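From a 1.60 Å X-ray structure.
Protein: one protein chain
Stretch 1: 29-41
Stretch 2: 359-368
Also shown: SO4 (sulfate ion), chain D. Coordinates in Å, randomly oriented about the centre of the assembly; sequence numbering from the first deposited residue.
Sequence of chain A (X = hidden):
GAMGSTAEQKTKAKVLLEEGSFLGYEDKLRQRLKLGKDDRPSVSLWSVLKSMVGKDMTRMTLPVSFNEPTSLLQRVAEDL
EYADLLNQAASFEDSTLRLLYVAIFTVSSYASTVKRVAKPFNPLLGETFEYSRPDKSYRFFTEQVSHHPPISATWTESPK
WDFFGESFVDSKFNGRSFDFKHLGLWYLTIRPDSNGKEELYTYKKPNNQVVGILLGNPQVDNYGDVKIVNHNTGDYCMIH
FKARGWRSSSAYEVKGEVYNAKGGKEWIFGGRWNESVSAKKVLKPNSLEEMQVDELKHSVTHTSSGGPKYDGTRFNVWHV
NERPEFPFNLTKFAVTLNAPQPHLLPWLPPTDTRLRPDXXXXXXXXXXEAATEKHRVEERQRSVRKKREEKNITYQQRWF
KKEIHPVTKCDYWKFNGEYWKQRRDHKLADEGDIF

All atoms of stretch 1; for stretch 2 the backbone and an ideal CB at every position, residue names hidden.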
# COMPACT_ATOMS: atom_id res chain seq x y z
N LEU A 29 9.59 17.46 -0.37
CA LEU A 29 9.43 16.17 -1.03
C LEU A 29 10.23 16.11 -2.33
O LEU A 29 10.26 17.07 -3.10
CB LEU A 29 7.95 15.91 -1.33
CG LEU A 29 7.01 15.78 -0.13
CD1 LEU A 29 5.58 15.67 -0.59
CD2 LEU A 29 7.40 14.57 0.70
N ARG A 30 10.84 14.96 -2.59
CA ARG A 30 11.54 14.78 -3.85
C ARG A 30 10.58 14.87 -5.03
O ARG A 30 9.52 14.24 -5.04
CB ARG A 30 12.27 13.43 -3.86
CG ARG A 30 13.05 13.18 -5.15
CD ARG A 30 14.02 12.04 -5.00
NE ARG A 30 13.34 10.73 -5.01
CZ ARG A 30 14.00 9.59 -5.15
NH1 ARG A 30 15.33 9.61 -5.30
NH2 ARG A 30 13.34 8.43 -5.17
N GLN A 31 10.98 15.66 -6.04
CA GLN A 31 10.13 15.98 -7.18
C GLN A 31 10.48 15.22 -8.44
O GLN A 31 9.64 15.15 -9.35
CB GLN A 31 10.21 17.48 -7.50
CG GLN A 31 9.83 18.37 -6.36
CD GLN A 31 8.35 18.36 -6.06
OE1 GLN A 31 7.52 18.62 -6.94
NE2 GLN A 31 7.99 18.03 -4.82
N ARG A 32 11.69 14.69 -8.54
CA ARG A 32 12.10 13.96 -9.73
C ARG A 32 13.29 13.09 -9.35
O ARG A 32 13.83 13.18 -8.24
CB ARG A 32 12.46 14.91 -10.87
CG ARG A 32 13.60 15.87 -10.54
CD ARG A 32 14.24 16.42 -11.81
NE ARG A 32 14.95 15.37 -12.55
CZ ARG A 32 15.35 15.48 -13.81
NH1 ARG A 32 15.11 16.59 -14.50
NH2 ARG A 32 15.98 14.47 -14.40
N LEU A 33 13.66 12.21 -10.28
CA LEU A 33 14.84 11.38 -10.15
C LEU A 33 16.00 12.02 -10.89
O LEU A 33 15.82 12.86 -11.78
CB LEU A 33 14.59 9.98 -10.71
CG LEU A 33 13.39 9.24 -10.13
CD1 LEU A 33 13.28 7.87 -10.78
CD2 LEU A 33 13.53 9.15 -8.62
N LYS A 34 17.22 11.61 -10.52
CA LYS A 34 18.38 12.10 -11.25
C LYS A 34 18.34 11.64 -12.70
O LYS A 34 18.65 12.41 -13.62
CB LYS A 34 19.67 11.66 -10.56
CG LYS A 34 19.98 10.18 -10.67
CD LYS A 34 21.24 9.83 -9.89
CE LYS A 34 22.39 10.76 -10.26
NZ LYS A 34 22.87 10.51 -11.66
N LEU A 35 17.94 10.39 -12.93
CA LEU A 35 17.66 9.93 -14.29
C LEU A 35 16.51 10.75 -14.87
O LEU A 35 15.46 10.91 -14.25
CB LEU A 35 17.29 8.44 -14.24
CG LEU A 35 17.93 7.38 -15.13
CD1 LEU A 35 19.45 7.40 -15.06
CD2 LEU A 35 17.39 6.02 -14.69
N GLY A 36 16.71 11.30 -16.07
CA GLY A 36 15.68 12.12 -16.67
C GLY A 36 14.64 11.26 -17.36
O GLY A 36 13.44 11.54 -17.33
N LYS A 37 15.15 10.23 -18.01
CA LYS A 37 14.40 9.06 -18.44
C LYS A 37 15.40 7.91 -18.40
O LYS A 37 16.44 8.01 -17.75
CB LYS A 37 13.76 9.29 -19.82
CG LYS A 37 12.63 8.32 -20.15
CD LYS A 37 11.43 8.58 -19.26
CE LYS A 37 11.07 10.06 -19.28
NZ LYS A 37 10.71 10.58 -17.94
N ASP A 38 15.11 6.83 -19.11
CA ASP A 38 16.15 5.85 -19.32
C ASP A 38 15.72 4.90 -20.42
O ASP A 38 14.55 4.84 -20.80
CB ASP A 38 16.51 5.09 -18.05
CG ASP A 38 17.99 4.73 -17.99
OD1 ASP A 38 18.83 5.65 -18.13
OD2 ASP A 38 18.32 3.54 -17.82
N ASP A 39 16.70 4.16 -20.94
CA ASP A 39 16.53 3.39 -22.15
C ASP A 39 16.78 1.92 -21.91
O ASP A 39 17.50 1.27 -22.68
CB ASP A 39 17.47 3.90 -23.25
CG ASP A 39 16.82 4.95 -24.12
OD1 ASP A 39 16.45 4.62 -25.27
OD2 ASP A 39 16.67 6.10 -23.65
N ARG A 40 16.21 1.38 -20.84
CA ARG A 40 16.13 -0.07 -20.75
C ARG A 40 15.41 -0.56 -22.01
O ARG A 40 14.38 0.01 -22.38
CB ARG A 40 15.38 -0.51 -19.50
CG ARG A 40 16.08 -0.19 -18.18
CD ARG A 40 15.12 -0.42 -17.02
NE ARG A 40 13.90 0.39 -17.18
CZ ARG A 40 12.71 0.08 -16.65
NH1 ARG A 40 12.57 -1.02 -15.93
NH2 ARG A 40 11.67 0.88 -16.85
N PRO A 41 15.94 -1.57 -22.70
CA PRO A 41 15.28 -2.03 -23.92
C PRO A 41 13.89 -2.58 -23.62
O PRO A 41 13.61 -3.08 -22.53
CB PRO A 41 16.22 -3.12 -24.44
CG PRO A 41 16.97 -3.58 -23.24
CD PRO A 41 17.14 -2.36 -22.38
N UNK A 359 18.99 -1.47 -4.95
CA UNK A 359 17.85 -0.67 -5.36
C UNK A 359 18.26 0.76 -5.68
O UNK A 359 17.74 1.37 -6.62
CB UNK A 359 16.78 -0.68 -4.27
N UNK A 360 19.18 1.33 -4.89
CA UNK A 360 19.66 2.69 -5.17
C UNK A 360 20.36 2.75 -6.52
O UNK A 360 20.14 3.68 -7.31
CB UNK A 360 20.61 3.16 -4.07
N UNK A 361 21.25 1.79 -6.79
CA UNK A 361 21.93 1.75 -8.08
C UNK A 361 20.93 1.68 -9.22
O UNK A 361 21.06 2.40 -10.22
CB UNK A 361 22.89 0.56 -8.15
N UNK A 362 19.91 0.83 -9.09
CA UNK A 362 18.95 0.70 -10.17
C UNK A 362 18.20 2.00 -10.40
O UNK A 362 17.98 2.41 -11.54
CB UNK A 362 17.96 -0.43 -9.87
N UNK A 363 17.83 2.68 -9.31
CA UNK A 363 17.11 3.94 -9.46
C UNK A 363 17.93 4.96 -10.22
O UNK A 363 17.38 5.81 -10.93
CB UNK A 363 16.72 4.50 -8.09
N UNK A 364 19.25 4.90 -10.08
CA UNK A 364 20.16 5.82 -10.74
C UNK A 364 20.61 5.31 -12.10
O UNK A 364 21.49 5.93 -12.72
CB UNK A 364 21.38 6.07 -9.85
N UNK A 365 20.03 4.21 -12.57
CA UNK A 365 20.35 3.70 -13.89
C UNK A 365 21.64 2.93 -14.00
O UNK A 365 22.12 2.70 -15.11
CB UNK A 365 20.40 4.87 -14.88
N UNK A 366 22.21 2.51 -12.87
CA UNK A 366 23.47 1.76 -12.86
C UNK A 366 23.14 0.29 -12.68
O UNK A 366 23.20 -0.27 -11.58
CB UNK A 366 24.41 2.25 -11.76
N UNK A 367 22.75 -0.34 -13.79
CA UNK A 367 22.12 -1.65 -13.69
C UNK A 367 23.12 -2.76 -13.40
O UNK A 367 22.76 -3.75 -12.76
CB UNK A 367 21.37 -1.96 -14.98
N UNK A 368 24.38 -2.62 -13.83
CA UNK A 368 25.35 -3.64 -13.45
C UNK A 368 25.72 -3.53 -11.98
O UNK A 368 25.88 -4.55 -11.29
CB UNK A 368 26.61 -3.53 -14.32
S SO4 D . 26.61 0.29 -14.49
O1 SO4 D . 28.03 -0.05 -14.62
O2 SO4 D . 26.41 1.73 -14.64
O3 SO4 D . 25.84 -0.40 -15.54
O4 SO4 D . 26.14 -0.13 -13.18

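Position 359 lies in a helix that began earlier in the chain. No atom of stretch 1 comes within 5.5 Å of its ideal CB, so this contact hardly limits the choice. It is Gln359, which does not touch stretch 1.

Position 360 is also helical, with CA-to-CB sideways to stretch 1. Only a long side chain could come near the guanidinium of Arg30. Arg, Lys, Gln or Glu would be tolerated, and the contact does not choose. The residue is Arg360. Its NH1 ends 4.0 Å from NH1 of Arg30, a close pair of like charges.

Position 361 is helical and out of reach, so stretch 1 gives no guidance. It is Ala361.

Position 362 is helical, with its bond sideways and no stretch 1 atom near the ideal CB. Many residues would fit. It is Met362, whose side chain makes no contact with stretch 1.

Position 363 also points sideways, but a long side chain could reach the guanidinium of Arg30, past Leu33. An acid with some length suits best; Gln could offer an acceptor without the charge. The residue is Glu363, extended with chi1 and chi2 both t. It forms a two-pronged salt bridge: Arg30 NH1 donates to Glu363 OE1 at 2.8 Å, and Arg30 NH2 donates to Glu363 OE2 at 3.0 Å. OE1 of Glu363 also lies 2.9 Å from NH1 of Arg360 in a second salt bridge. One carboxylate thus serves both arginines. Water 1 donates to Glu363 OE1 at 2.7 Å and makes a weak bond with Lys34 N at 3.5 Å.

Position 364 is the first to leave helical angles. Its ideal CB is 3.8 Å from Lys34 CD, so a chain with methylene groups could pack there. An acid or a neutral chain suits best: Glu, Gln or Met. It is Glu364, whose CG packs 3.3 Å from CD of Lys34. Its carboxylate turns to 366.

Position 365 has phi 79° and psi 16°, which favours glycine. The ideal CB points toward stretch 1 and would lie 2.7 Å from Leu35 CD1, a clash. Both signs agree, and the residue is Gly365. Its N lies 3.8 Å from Leu35 CD2. Water 2 lies 2.6 Å from Gly365 O and 3.2 Å from Asp38 OD2 and can link the two; it has more acceptors in reach than protons.

Position 366 precedes a helix and points sideways, with no atom of stretch 1 within 5.5 Å of its ideal CB. Ser, Thr, Asp, Asn or longer polar chains would do. It is Arg366, whose NH1 makes a salt bridge to Glu364 OE1 at 2.6 Å.

Position 367 points toward stretch 1. The distance is long, and Asp38 offers an acceptor. A large side chain with a donor at its tip fits: Tyr, Lys or Arg. It is Tyr367. Its OH donates to Asp38 OD2 at a very short 2.4 Å, and the same OH lies 3.6 Å from Arg40 CG.

Position 368 is helical and out of reach. Many polar residues would do. It is Asp368; its backbone N donates to O3 of the sulfate at 3.2 Å.

Stretch 2, residues 359-368: QRAMEEGRYD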
# COMPACT_ATOMS: atom_id res chain seq x y z
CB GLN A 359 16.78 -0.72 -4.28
CG GLN A 359 15.50 -0.02 -4.68
CD GLN A 359 14.43 -0.15 -3.63
OE1 GLN A 359 14.32 -1.19 -2.97
NE2 GLN A 359 13.64 0.90 -3.46
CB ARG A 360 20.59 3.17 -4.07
CG ARG A 360 21.27 4.52 -4.34
CD ARG A 360 20.26 5.68 -4.35
NE ARG A 360 19.47 5.65 -3.13
CZ ARG A 360 18.20 6.05 -3.06
NH1 ARG A 360 17.59 6.55 -4.12
NH2 ARG A 360 17.54 5.94 -1.91
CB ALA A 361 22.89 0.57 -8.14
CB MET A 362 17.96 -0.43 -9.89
CG MET A 362 17.02 -0.64 -11.07
SD MET A 362 15.75 -1.87 -10.74
CE MET A 362 16.73 -3.37 -10.75
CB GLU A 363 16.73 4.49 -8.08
CG GLU A 363 15.74 5.64 -8.15
CD GLU A 363 15.61 6.37 -6.83
OE1 GLU A 363 16.32 7.38 -6.64
OE2 GLU A 363 14.80 5.93 -5.98
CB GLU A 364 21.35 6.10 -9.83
CG GLU A 364 20.91 6.81 -8.54
CD GLU A 364 22.05 7.21 -7.62
OE1 GLU A 364 23.20 6.80 -7.85
OE2 GLU A 364 21.78 7.94 -6.65
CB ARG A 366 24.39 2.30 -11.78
CG ARG A 366 24.84 3.71 -12.07
CD ARG A 366 26.08 4.07 -11.29
NE ARG A 366 25.85 3.90 -9.87
CZ ARG A 366 25.24 4.80 -9.11
NH1 ARG A 366 24.80 5.94 -9.64
NH2 ARG A 366 25.07 4.56 -7.81
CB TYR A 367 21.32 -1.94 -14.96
CG TYR A 367 20.32 -0.85 -15.23
CD1 TYR A 367 19.44 -0.41 -14.23
CD2 TYR A 367 20.28 -0.20 -16.46
CE1 TYR A 367 18.54 0.61 -14.47
CE2 TYR A 367 19.36 0.83 -16.71
CZ TYR A 367 18.50 1.22 -15.71
OH TYR A 367 17.60 2.25 -15.95
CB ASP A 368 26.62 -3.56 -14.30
CG ASP A 368 27.61 -4.65 -13.93
OD1 ASP A 368 27.22 -5.83 -13.99
OD2 ASP A 368 28.75 -4.33 -13.53
O HOH W 1 17.76 8.98 -8.29
O HOH W 2 21.42 3.97 -17.29
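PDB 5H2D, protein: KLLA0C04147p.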